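Local coordinates for protein acid phosphatase (PDB 2I33) that probably hydrolyses phosphate monoesters as a magnesium-containing class C acid phosphatase of the HAD superfamily, at residues R126-L131 / L153-E158; T43-L48 / I107-Y112; L71-H76 / A98-L103; D180-F185 / F211-N216. All coordinates share one frame; numbering follows the deposited sequence.

Contact 1: residues R126-L131 / L153-E158; sequences RKTNQL and LQDPKE
Arg126 and Thr128 run beside Leu153 and Gln154 where two neighbouring parallel strands of the Rossmann-like HAD core, 119-125 and 151-154, end and their loops begin. Two backbone hydrogen bonds join them at a parallel bridge between Lys127 and Gln154. Gln154 N donates to Arg126 O at 2.9 Å, and Thr128 N gives a longer bond of 3.2 Å to Gln154 O, approaching from above that carbonyl plane. The bonds lie on either side of Lys127, whose own N donates to Gln130 OE1 within the loop; its side chain leads away to a salt bridge with Asp92.

The apolar part belongs to Leu153. Its chi1 of -57° sets CG anti to the carbonyl carbon, and chi2 of -175° extends CD1 onward to within 3.6 Å of Leu131 CA and 3.9 Å of Leu131 CB, at the start of helix 131-141. The other methyl, CD2, lies 4.0 Å from Arg126 CB. Beyond CB the arginine extends away from this strand; its NH2 forms a salt bridge with Asp67 of the magnesium site and its NH1 a hydrogen bond with Thr134 OG1, so the corner at Arg126 joins the edge of the sheet to the metal centre.

A water completes the polar part. Thr128 and Asp155 cross obliquely, with Thr128 CG2 3.7 Å from Asp155 OD1. The water spans their polar ends: it donates to Asp155 OD1 and lies 2.6 Å from Thr128 OG1.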
# COMPACT_ATOMS: atom_id res chain seq x y z
N ARG A 126 18.61 -9.17 -4.86
CA ARG A 126 19.90 -9.29 -4.20
C ARG A 126 20.85 -10.03 -5.14
O ARG A 126 20.42 -10.84 -5.99
CB ARG A 126 19.77 -10.04 -2.89
CG ARG A 126 19.05 -9.27 -1.82
CD ARG A 126 18.66 -10.13 -0.69
NE ARG A 126 18.10 -9.28 0.35
CZ ARG A 126 18.49 -9.26 1.62
NH1 ARG A 126 19.42 -10.07 2.07
NH2 ARG A 126 17.94 -8.37 2.44
N LYS A 127 22.13 -9.72 -4.99
CA LYS A 127 23.16 -10.28 -5.83
C LYS A 127 23.45 -11.71 -5.39
O LYS A 127 23.40 -12.03 -4.22
CB LYS A 127 24.41 -9.42 -5.74
CG LYS A 127 24.19 -7.94 -6.13
CD LYS A 127 25.46 -7.10 -5.97
CE LYS A 127 25.70 -6.69 -4.52
NZ LYS A 127 26.80 -5.70 -4.37
N THR A 128 23.80 -12.57 -6.34
CA THR A 128 24.16 -13.94 -5.99
C THR A 128 25.28 -14.03 -4.94
O THR A 128 25.31 -14.99 -4.16
CB THR A 128 24.54 -14.71 -7.25
OG1 THR A 128 25.41 -13.90 -8.05
CG2 THR A 128 23.29 -15.04 -8.03
N ASN A 129 26.17 -13.04 -4.89
CA ASN A 129 27.24 -13.04 -3.87
C ASN A 129 26.78 -12.61 -2.48
O ASN A 129 27.56 -12.57 -1.53
CB ASN A 129 28.47 -12.24 -4.34
CG ASN A 129 28.22 -10.74 -4.43
OD1 ASN A 129 27.21 -10.23 -3.95
ND2 ASN A 129 29.14 -10.02 -5.06
N GLN A 130 25.49 -12.32 -2.37
CA GLN A 130 24.86 -12.02 -1.09
C GLN A 130 24.02 -13.20 -0.64
O GLN A 130 23.25 -13.08 0.29
CB GLN A 130 24.01 -10.75 -1.23
CG GLN A 130 24.87 -9.56 -1.55
CD GLN A 130 24.11 -8.31 -1.87
OE1 GLN A 130 23.09 -8.34 -2.55
NE2 GLN A 130 24.63 -7.18 -1.40
N LEU A 131 24.18 -14.36 -1.27
CA LEU A 131 23.40 -15.52 -0.86
C LEU A 131 23.64 -15.92 0.59
O LEU A 131 22.68 -16.15 1.32
CB LEU A 131 23.65 -16.71 -1.78
CG LEU A 131 22.89 -18.01 -1.47
CD1 LEU A 131 21.39 -17.88 -1.77
CD2 LEU A 131 23.47 -19.12 -2.27
N LEU A 153 18.71 -15.69 -6.54
CA LEU A 153 19.16 -14.31 -6.57
C LEU A 153 19.57 -13.91 -7.97
O LEU A 153 19.62 -14.76 -8.89
CB LEU A 153 20.30 -14.10 -5.56
CG LEU A 153 19.95 -14.46 -4.12
CD1 LEU A 153 21.08 -14.11 -3.15
CD2 LEU A 153 18.67 -13.77 -3.72
N GLN A 154 19.87 -12.62 -8.15
CA GLN A 154 20.14 -12.08 -9.49
C GLN A 154 21.61 -12.19 -9.88
O GLN A 154 22.51 -11.75 -9.16
CB GLN A 154 19.67 -10.63 -9.59
CG GLN A 154 19.61 -10.08 -11.03
CD GLN A 154 18.92 -8.73 -11.10
OE1 GLN A 154 19.29 -7.79 -10.38
NE2 GLN A 154 17.86 -8.64 -11.90
N ASP A 155 21.83 -12.79 -11.04
CA ASP A 155 23.17 -12.84 -11.61
C ASP A 155 23.59 -11.46 -12.06
O ASP A 155 22.74 -10.64 -12.41
CB ASP A 155 23.17 -13.79 -12.80
CG ASP A 155 23.01 -15.22 -12.38
OD1 ASP A 155 23.85 -15.68 -11.58
OD2 ASP A 155 22.05 -15.88 -12.84
N PRO A 156 24.91 -11.19 -12.05
CA PRO A 156 25.38 -9.94 -12.66
C PRO A 156 24.97 -9.92 -14.13
O PRO A 156 25.13 -10.92 -14.81
CB PRO A 156 26.90 -10.02 -12.51
CG PRO A 156 27.19 -11.15 -11.60
CD PRO A 156 25.99 -12.03 -11.53
N LYS A 157 24.40 -8.81 -14.60
CA LYS A 157 23.94 -8.67 -15.99
C LYS A 157 22.54 -9.25 -16.27
O LYS A 157 21.96 -8.94 -17.30
CB LYS A 157 24.96 -9.26 -16.99
N GLU A 158 22.00 -10.06 -15.35
CA GLU A 158 20.62 -10.52 -15.49
C GLU A 158 19.66 -9.34 -15.39
O GLU A 158 19.72 -8.55 -14.44
CB GLU A 158 20.26 -11.58 -14.44
CG GLU A 158 18.82 -12.10 -14.60
CD GLU A 158 18.42 -13.16 -13.58
OE1 GLU A 158 19.28 -13.59 -12.77
OE2 GLU A 158 17.22 -13.54 -13.61
O HOH W 1 25.94 -15.39 -10.11

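Contact 2: residues T43-L48 / I107-Y112; sequences TGQLKL and IDFLKY
Gln45 and Tyr112 both hold CG anti to the backbone N (chi1 -170° in Gln45), which directs each CG toward the facing helix, 31-54 and 106-115 being the two involved. Gln45 continues extended to CD, and the amide is turned to lie flat over one face of the tyrosine ring, the planes only 8° apart. NE2 of Gln45 sits above the centre of the Tyr112 ring, 3.5 Å from its CD1, and Gln45 CD is equally near Tyr112 CD2. This is an amide-aromatic stack without a hydrogen bond between the two residues; the tyrosine hydroxyl instead bonds to Asp49, one residue beyond segment 43-48.

The short helical segments run nearly parallel, 13° apart, with axes 10.5 Å from each other. Both helices pack on the same side of the parallel sheet of the HAD alpha/beta core: Leu48 and Phe109 rest on Ile62 of strand 59-64.

Phe109 approaches Gly44 and Gln45 obliquely, its ring meeting their backbone with CE1 3.8 Å from Gly44 C and 3.7 Å from Gln45 N. Gln45 CB adds a contact with Phe109 CD1 at 3.9 Å. Nearer the sheet, Leu48 CD2 touches both rings, lying 4.2 Å from Phe109 CE1 and meeting Tyr112 at the edge, near its plane, beside CD2.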
# COMPACT_ATOMS: atom_id res chain seq x y z
N THR A 43 -4.83 -12.65 2.01
CA THR A 43 -5.43 -12.87 0.72
C THR A 43 -4.63 -13.97 0.03
O THR A 43 -5.19 -14.87 -0.59
CB THR A 43 -5.45 -11.59 -0.08
OG1 THR A 43 -6.21 -10.61 0.65
CG2 THR A 43 -6.05 -11.81 -1.44
N GLY A 44 -3.32 -13.90 0.15
CA GLY A 44 -2.48 -14.94 -0.44
C GLY A 44 -2.82 -16.32 0.12
O GLY A 44 -2.88 -17.33 -0.60
N GLN A 45 -3.05 -16.42 1.42
CA GLN A 45 -3.41 -17.71 2.00
C GLN A 45 -4.73 -18.26 1.46
O GLN A 45 -4.86 -19.44 1.13
CB GLN A 45 -3.42 -17.63 3.52
CG GLN A 45 -3.55 -19.00 4.13
CD GLN A 45 -3.05 -19.06 5.54
OE1 GLN A 45 -2.05 -18.40 5.90
NE2 GLN A 45 -3.69 -19.88 6.35
N LEU A 46 -5.72 -17.38 1.35
CA LEU A 46 -7.02 -17.74 0.81
C LEU A 46 -6.86 -18.25 -0.61
O LEU A 46 -7.41 -19.27 -0.98
CB LEU A 46 -7.91 -16.51 0.79
CG LEU A 46 -9.30 -16.66 0.19
CD1 LEU A 46 -10.20 -17.33 1.16
CD2 LEU A 46 -9.82 -15.26 -0.16
N LYS A 47 -6.08 -17.52 -1.40
CA LYS A 47 -5.89 -17.90 -2.77
C LYS A 47 -5.04 -19.15 -2.90
O LYS A 47 -5.23 -19.95 -3.82
CB LYS A 47 -5.32 -16.73 -3.55
CG LYS A 47 -6.27 -15.55 -3.62
CD LYS A 47 -7.50 -15.84 -4.45
CE LYS A 47 -8.47 -14.67 -4.53
NZ LYS A 47 -9.70 -15.04 -5.25
N LEU A 48 -4.11 -19.36 -1.97
CA LEU A 48 -3.34 -20.60 -1.96
C LEU A 48 -4.27 -21.79 -1.75
O LEU A 48 -4.24 -22.74 -2.49
CB LEU A 48 -2.27 -20.57 -0.87
CG LEU A 48 -1.41 -21.83 -0.81
CD1 LEU A 48 -0.69 -22.08 -2.12
CD2 LEU A 48 -0.42 -21.78 0.35
N ILE A 107 6.04 -14.70 7.73
CA ILE A 107 6.56 -15.95 8.26
C ILE A 107 5.43 -16.95 8.48
O ILE A 107 5.53 -18.11 8.08
CB ILE A 107 7.41 -15.75 9.52
CG1 ILE A 107 8.61 -14.84 9.22
CG2 ILE A 107 7.85 -17.09 10.08
CD1 ILE A 107 9.48 -15.35 8.12
N ASP A 108 4.32 -16.50 9.05
CA ASP A 108 3.22 -17.45 9.29
C ASP A 108 2.66 -17.97 7.99
O ASP A 108 2.33 -19.14 7.89
CB ASP A 108 2.12 -16.82 10.13
CG ASP A 108 2.50 -16.69 11.59
OD1 ASP A 108 3.46 -17.37 12.06
OD2 ASP A 108 1.81 -15.91 12.29
N PHE A 109 2.59 -17.10 6.99
CA PHE A 109 2.09 -17.53 5.70
C PHE A 109 3.04 -18.53 5.08
O PHE A 109 2.64 -19.57 4.53
CB PHE A 109 1.86 -16.36 4.75
CG PHE A 109 1.64 -16.79 3.34
CD1 PHE A 109 0.47 -17.41 2.95
CD2 PHE A 109 2.66 -16.64 2.41
CE1 PHE A 109 0.32 -17.86 1.66
CE2 PHE A 109 2.51 -17.12 1.10
CZ PHE A 109 1.34 -17.72 0.73
N LEU A 110 4.33 -18.24 5.19
CA LEU A 110 5.29 -19.15 4.61
C LEU A 110 5.31 -20.51 5.33
O LEU A 110 5.42 -21.55 4.70
CB LEU A 110 6.69 -18.54 4.63
CG LEU A 110 6.84 -17.30 3.77
CD1 LEU A 110 8.13 -16.59 4.08
CD2 LEU A 110 6.76 -17.67 2.30
N LYS A 111 5.21 -20.51 6.66
CA LYS A 111 5.11 -21.74 7.40
C LYS A 111 3.84 -22.51 7.05
O LYS A 111 3.87 -23.73 6.99
CB LYS A 111 5.19 -21.50 8.90
CG LYS A 111 6.53 -20.96 9.37
CD LYS A 111 7.69 -21.88 9.12
CE LYS A 111 7.75 -23.03 10.09
NZ LYS A 111 8.81 -23.99 9.69
N TYR A 112 2.74 -21.79 6.80
CA TYR A 112 1.51 -22.44 6.35
C TYR A 112 1.69 -23.12 5.00
O TYR A 112 1.36 -24.29 4.79
CB TYR A 112 0.39 -21.45 6.24
CG TYR A 112 -0.90 -22.06 5.75
CD1 TYR A 112 -1.72 -22.78 6.61
CD2 TYR A 112 -1.30 -21.91 4.43
CE1 TYR A 112 -2.90 -23.35 6.16
CE2 TYR A 112 -2.48 -22.49 3.98
CZ TYR A 112 -3.28 -23.18 4.85
OH TYR A 112 -4.47 -23.75 4.43

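Contact 3: residues L71-H76 / A98-L103; sequences LDNSPH and AEAEAL
Asp72 and Leu103 cross at about a right angle, the leucine methyl CD2 lying 3.7 Å from Asp72 CB. Asp72 belongs to, and Leu103 follows, a short, weakly bonded antiparallel pairing of 71-72 with 101-102, a small two-stranded sheet apart from the parallel sheet of the HAD core. In the chain, helices 74-83 and 91-97 come between its two strands. Its firm bond is Asp72 N to Glu101 O at 2.8 Å. Leu71 pairs with Ala102, and its CA-H also points at Glu101 O.

The other methyl of Leu103, CD1, packs 3.6 Å from Leu71 O, so this one side chain touches the backbone of Leu71 and the side chain of Asp72. Ala100 meets the same pair of residues with its single methyl: CB is 3.9 Å from Leu71 CB and 3.3 Å from Asp72 O. Asn73 OD1 approaches that methyl more loosely. It accepts a hydrogen bond from Trp94 NE1, while Asn73 ND2 donates one to Asp67 OD1, linking the end of this small sheet to the residues of the metal site.

In Asp72, chi1 of -176° sets CG beside the carbonyl carbon, from where the carboxylate meets Ser74. OD1 is gripped twice there, nearly along its C-O axis by the backbone N, closing an Asx turn, and on the syn side by OG, 20° out of the carboxylate plane. Two waters bridge the segments. One donates to Asp72 O and accepts from Glu101 N; the other joins the two carboxylates, donating weakly to Asp72 OD2. Its firmer bond is to Glu101 OE1, 2.6 Å from the water oxygen.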
# COMPACT_ATOMS: atom_id res chain seq x y z
N LEU A 71 11.40 -9.37 3.76
CA LEU A 71 12.38 -8.71 4.64
C LEU A 71 12.26 -7.20 4.57
O LEU A 71 12.18 -6.60 3.50
CB LEU A 71 13.80 -9.12 4.22
CG LEU A 71 14.14 -10.62 4.39
CD1 LEU A 71 15.54 -10.92 3.83
CD2 LEU A 71 13.99 -11.10 5.80
N ASP A 72 12.31 -6.60 5.75
CA ASP A 72 12.15 -5.17 5.93
C ASP A 72 13.52 -4.48 5.93
O ASP A 72 14.29 -4.61 6.88
CB ASP A 72 11.44 -4.93 7.24
CG ASP A 72 11.13 -3.49 7.49
OD1 ASP A 72 11.66 -2.60 6.77
OD2 ASP A 72 10.35 -3.25 8.43
N ASN A 73 13.80 -3.73 4.87
CA ASN A 73 15.07 -2.99 4.77
C ASN A 73 14.93 -1.54 5.08
O ASN A 73 15.84 -0.72 4.81
CB ASN A 73 15.64 -3.16 3.38
CG ASN A 73 15.81 -4.57 3.06
OD1 ASN A 73 16.70 -5.24 3.59
ND2 ASN A 73 14.95 -5.06 2.21
N SER A 74 13.81 -1.16 5.67
CA SER A 74 13.62 0.25 5.90
C SER A 74 14.71 0.87 6.80
O SER A 74 14.99 2.05 6.63
CB SER A 74 12.20 0.54 6.39
OG SER A 74 11.99 -0.05 7.63
N PRO A 75 15.35 0.11 7.74
CA PRO A 75 16.46 0.76 8.48
C PRO A 75 17.56 1.30 7.59
O PRO A 75 18.24 2.26 7.94
CB PRO A 75 17.00 -0.34 9.37
CG PRO A 75 15.79 -1.26 9.57
CD PRO A 75 15.10 -1.26 8.26
N HIS A 76 17.75 0.67 6.44
CA HIS A 76 18.73 1.20 5.51
C HIS A 76 18.26 2.52 4.89
O HIS A 76 19.03 3.48 4.74
CB HIS A 76 19.07 0.20 4.43
CG HIS A 76 20.07 0.73 3.47
ND1 HIS A 76 19.71 1.46 2.36
CD2 HIS A 76 21.42 0.73 3.51
CE1 HIS A 76 20.80 1.86 1.73
NE2 HIS A 76 21.85 1.42 2.40
N ALA A 98 22.61 -8.84 7.99
CA ALA A 98 21.66 -9.97 7.94
C ALA A 98 20.69 -9.90 9.12
O ALA A 98 20.39 -10.90 9.79
CB ALA A 98 22.45 -11.27 7.94
N GLU A 99 20.20 -8.70 9.34
CA GLU A 99 19.33 -8.42 10.47
C GLU A 99 18.01 -7.79 10.10
O GLU A 99 17.33 -7.27 10.99
CB GLU A 99 20.08 -7.54 11.48
CG GLU A 99 20.38 -6.16 10.97
CD GLU A 99 21.10 -5.29 11.98
OE1 GLU A 99 21.87 -5.85 12.80
OE2 GLU A 99 20.88 -4.05 11.98
N ALA A 100 17.61 -7.82 8.83
CA ALA A 100 16.30 -7.30 8.44
C ALA A 100 15.25 -8.16 9.15
O ALA A 100 15.38 -9.39 9.25
CB ALA A 100 16.07 -7.40 6.95
N GLU A 101 14.23 -7.50 9.66
CA GLU A 101 13.09 -8.19 10.23
C GLU A 101 12.13 -8.70 9.15
O GLU A 101 11.99 -8.11 8.09
CB GLU A 101 12.31 -7.22 11.10
CG GLU A 101 13.05 -6.74 12.30
CD GLU A 101 12.13 -5.94 13.20
OE1 GLU A 101 11.68 -4.85 12.76
OE2 GLU A 101 11.83 -6.41 14.32
N ALA A 102 11.41 -9.78 9.47
CA ALA A 102 10.35 -10.26 8.60
C ALA A 102 9.17 -9.30 8.65
O ALA A 102 8.82 -8.76 9.70
CB ALA A 102 9.87 -11.64 9.00
N LEU A 103 8.55 -9.13 7.50
CA LEU A 103 7.41 -8.25 7.36
C LEU A 103 6.15 -8.93 7.89
O LEU A 103 6.05 -10.16 7.96
CB LEU A 103 7.30 -7.79 5.92
CG LEU A 103 8.34 -6.74 5.52
CD1 LEU A 103 8.64 -6.66 4.02
CD2 LEU A 103 7.95 -5.39 6.06
O HOH W 2 14.29 -4.61 9.57
O HOH W 3 12.31 -3.24 10.78

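Contact 4: residues D180-F185 / F211-N216; sequences DNLSDF and FIIFPN. With MG (magnesium ion), chain C.
Phe211 meets Phe185 with the two rings nearly parallel, 16° apart, but slid so far that they barely overlap. What lies over each ring is the other's methylene, a reciprocal CH-pi pair: Phe185 CB stands 3.7 Å from the centroid of Phe211, almost on the ring normal, and Phe211 CB is placed in the same way over Phe185. At Ile212 the backbone carbonyl takes over, its O lying in the plane of the Phe185 ring at the edge, 3.5 Å from CZ. Ile213 closes the apolar part, CB near Phe185 CZ and CD1 touching Leu182 CD2.

Here strand 211-213, at one edge of the parallel HAD sheet, gives way to a loop beside the magnesium site. Asp180, just after strand 172-179, binds the ion through OD1 at 2.1 Å, together with Asp65 OD2, the backbone O of Asp67 and three waters. Phe214 O receives a CA-H contact from Asp180 CA at 3.3 Å, and a water links this oxygen with Asn216 N.

With CG anti to the backbone N (chi1 179°), Asn216 comes alongside Asp180, both side chains pointing the same way. Its ND2 donates a nearly straight bond of 2.8 Å to Asp180 OD2, the oxygen not bound to the ion, on the anti side, tilted from the carboxylate plane. Met218 N fixes OD1 of this second-shell asparagine.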
# COMPACT_ATOMS: atom_id res chain seq x y z
N ASP A 180 6.42 -6.30 -4.03
CA ASP A 180 6.15 -4.88 -3.81
C ASP A 180 6.44 -4.05 -5.04
O ASP A 180 6.26 -2.83 -5.04
CB ASP A 180 7.02 -4.33 -2.69
CG ASP A 180 8.51 -4.39 -3.03
OD1 ASP A 180 9.03 -5.53 -3.12
OD2 ASP A 180 9.11 -3.30 -3.20
N ASN A 181 6.91 -4.70 -6.08
CA ASN A 181 7.33 -4.05 -7.28
C ASN A 181 6.68 -4.83 -8.41
O ASN A 181 6.67 -6.05 -8.40
CB ASN A 181 8.84 -4.16 -7.35
CG ASN A 181 9.44 -3.43 -8.54
OD1 ASN A 181 8.83 -3.30 -9.63
ND2 ASN A 181 10.68 -2.97 -8.35
N LEU A 182 6.10 -4.12 -9.37
CA LEU A 182 5.38 -4.80 -10.46
C LEU A 182 6.25 -5.81 -11.16
O LEU A 182 5.75 -6.82 -11.62
CB LEU A 182 4.84 -3.80 -11.48
CG LEU A 182 3.72 -2.90 -10.98
CD1 LEU A 182 3.36 -1.89 -12.04
CD2 LEU A 182 2.56 -3.71 -10.50
N SER A 183 7.55 -5.55 -11.21
CA SER A 183 8.47 -6.49 -11.88
C SER A 183 8.68 -7.80 -11.07
O SER A 183 9.36 -8.72 -11.54
CB SER A 183 9.80 -5.83 -12.27
OG SER A 183 10.35 -5.13 -11.20
N ASP A 184 8.07 -7.88 -9.90
CA ASP A 184 7.98 -9.16 -9.17
C ASP A 184 6.91 -10.08 -9.73
O ASP A 184 6.79 -11.24 -9.31
CB ASP A 184 7.69 -8.89 -7.70
CG ASP A 184 8.76 -8.04 -7.04
OD1 ASP A 184 9.92 -8.02 -7.51
OD2 ASP A 184 8.41 -7.38 -6.03
N PHE A 185 6.11 -9.54 -10.64
CA PHE A 185 5.11 -10.28 -11.40
C PHE A 185 5.48 -10.28 -12.85
O PHE A 185 6.26 -9.46 -13.31
CB PHE A 185 3.76 -9.62 -11.27
CG PHE A 185 3.45 -9.19 -9.88
CD1 PHE A 185 3.49 -10.11 -8.85
CD2 PHE A 185 3.18 -7.88 -9.58
CE1 PHE A 185 3.20 -9.75 -7.55
CE2 PHE A 185 2.92 -7.52 -8.27
CZ PHE A 185 2.96 -8.45 -7.26
N PHE A 211 -1.40 -12.24 -8.33
CA PHE A 211 -0.36 -11.31 -7.99
C PHE A 211 -0.77 -10.65 -6.71
O PHE A 211 -1.78 -9.96 -6.71
CB PHE A 211 -0.23 -10.20 -9.03
CG PHE A 211 0.12 -10.68 -10.40
CD1 PHE A 211 0.72 -11.91 -10.61
CD2 PHE A 211 -0.17 -9.89 -11.50
CE1 PHE A 211 1.03 -12.32 -11.90
CE2 PHE A 211 0.16 -10.28 -12.74
CZ PHE A 211 0.74 -11.50 -12.96
N ILE A 212 -0.00 -10.88 -5.66
CA ILE A 212 -0.27 -10.31 -4.37
C ILE A 212 0.74 -9.21 -4.18
O ILE A 212 1.95 -9.44 -4.11
CB ILE A 212 -0.18 -11.34 -3.25
CG1 ILE A 212 -1.01 -12.58 -3.61
CG2 ILE A 212 -0.60 -10.69 -1.93
CD1 ILE A 212 -2.49 -12.33 -3.78
N ILE A 213 0.23 -7.99 -4.12
CA ILE A 213 1.09 -6.81 -4.07
C ILE A 213 1.12 -6.19 -2.69
O ILE A 213 0.12 -6.22 -1.98
CB ILE A 213 0.67 -5.77 -5.14
CG1 ILE A 213 1.66 -4.60 -5.18
CG2 ILE A 213 -0.79 -5.38 -4.99
CD1 ILE A 213 1.77 -3.98 -6.47
N PHE A 214 2.31 -5.67 -2.34
CA PHE A 214 2.60 -4.99 -1.08
C PHE A 214 3.06 -3.56 -1.34
O PHE A 214 3.65 -3.25 -2.36
CB PHE A 214 3.65 -5.76 -0.31
CG PHE A 214 3.18 -7.12 0.07
CD1 PHE A 214 2.34 -7.28 1.13
CD2 PHE A 214 3.55 -8.23 -0.64
CE1 PHE A 214 1.84 -8.53 1.50
CE2 PHE A 214 3.08 -9.48 -0.27
CZ PHE A 214 2.21 -9.62 0.79
N PRO A 215 2.78 -2.68 -0.38
CA PRO A 215 3.10 -1.25 -0.60
C PRO A 215 4.52 -0.85 -0.28
O PRO A 215 4.99 -1.01 0.84
CB PRO A 215 2.14 -0.56 0.38
CG PRO A 215 2.11 -1.55 1.55
CD PRO A 215 2.01 -2.89 0.87
N ASN A 216 5.19 -0.26 -1.25
CA ASN A 216 6.54 0.26 -1.06
C ASN A 216 6.71 1.61 -1.76
O ASN A 216 7.13 1.71 -2.91
CB ASN A 216 7.57 -0.72 -1.61
CG ASN A 216 8.98 -0.20 -1.45
OD1 ASN A 216 9.17 0.90 -0.86
ND2 ASN A 216 9.96 -0.94 -1.94
MG MG C . 11.14 -5.90 -3.36
O HOH W 4 6.26 0.35 -4.98
O HOH W 5 4.14 -0.93 -3.80
O HOH W 6 11.58 -4.12 -3.37
O HOH W 7 10.79 -6.04 -5.45
O HOH W 8 13.23 -6.40 -3.80

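Contacts 1 and 4 reach opposite edges of the same parallel sheet, strands 151-154 and 211-213. Contact 1 is partly exposed and relies on strand bonds and a bridging water, whereas contact 4 is fully buried and combines aromatic packing with metal ligation. Contact 2 is also buried but joins two helices without any hydrogen bond; its Gly44 touches Ile212 of contact 4. Contact 3, a buried small sheet of its own, touches contact 1 through Arg126 against Leu71 and Asn73, and contact 2 through Ala102 against Ile107. Arg126 and Asn73 both bond to Asp67, so contacts 1 and 3 approach the magnesium ion that contact 4 binds directly. Contacts 2, 3 and 4 also touch the second subunit.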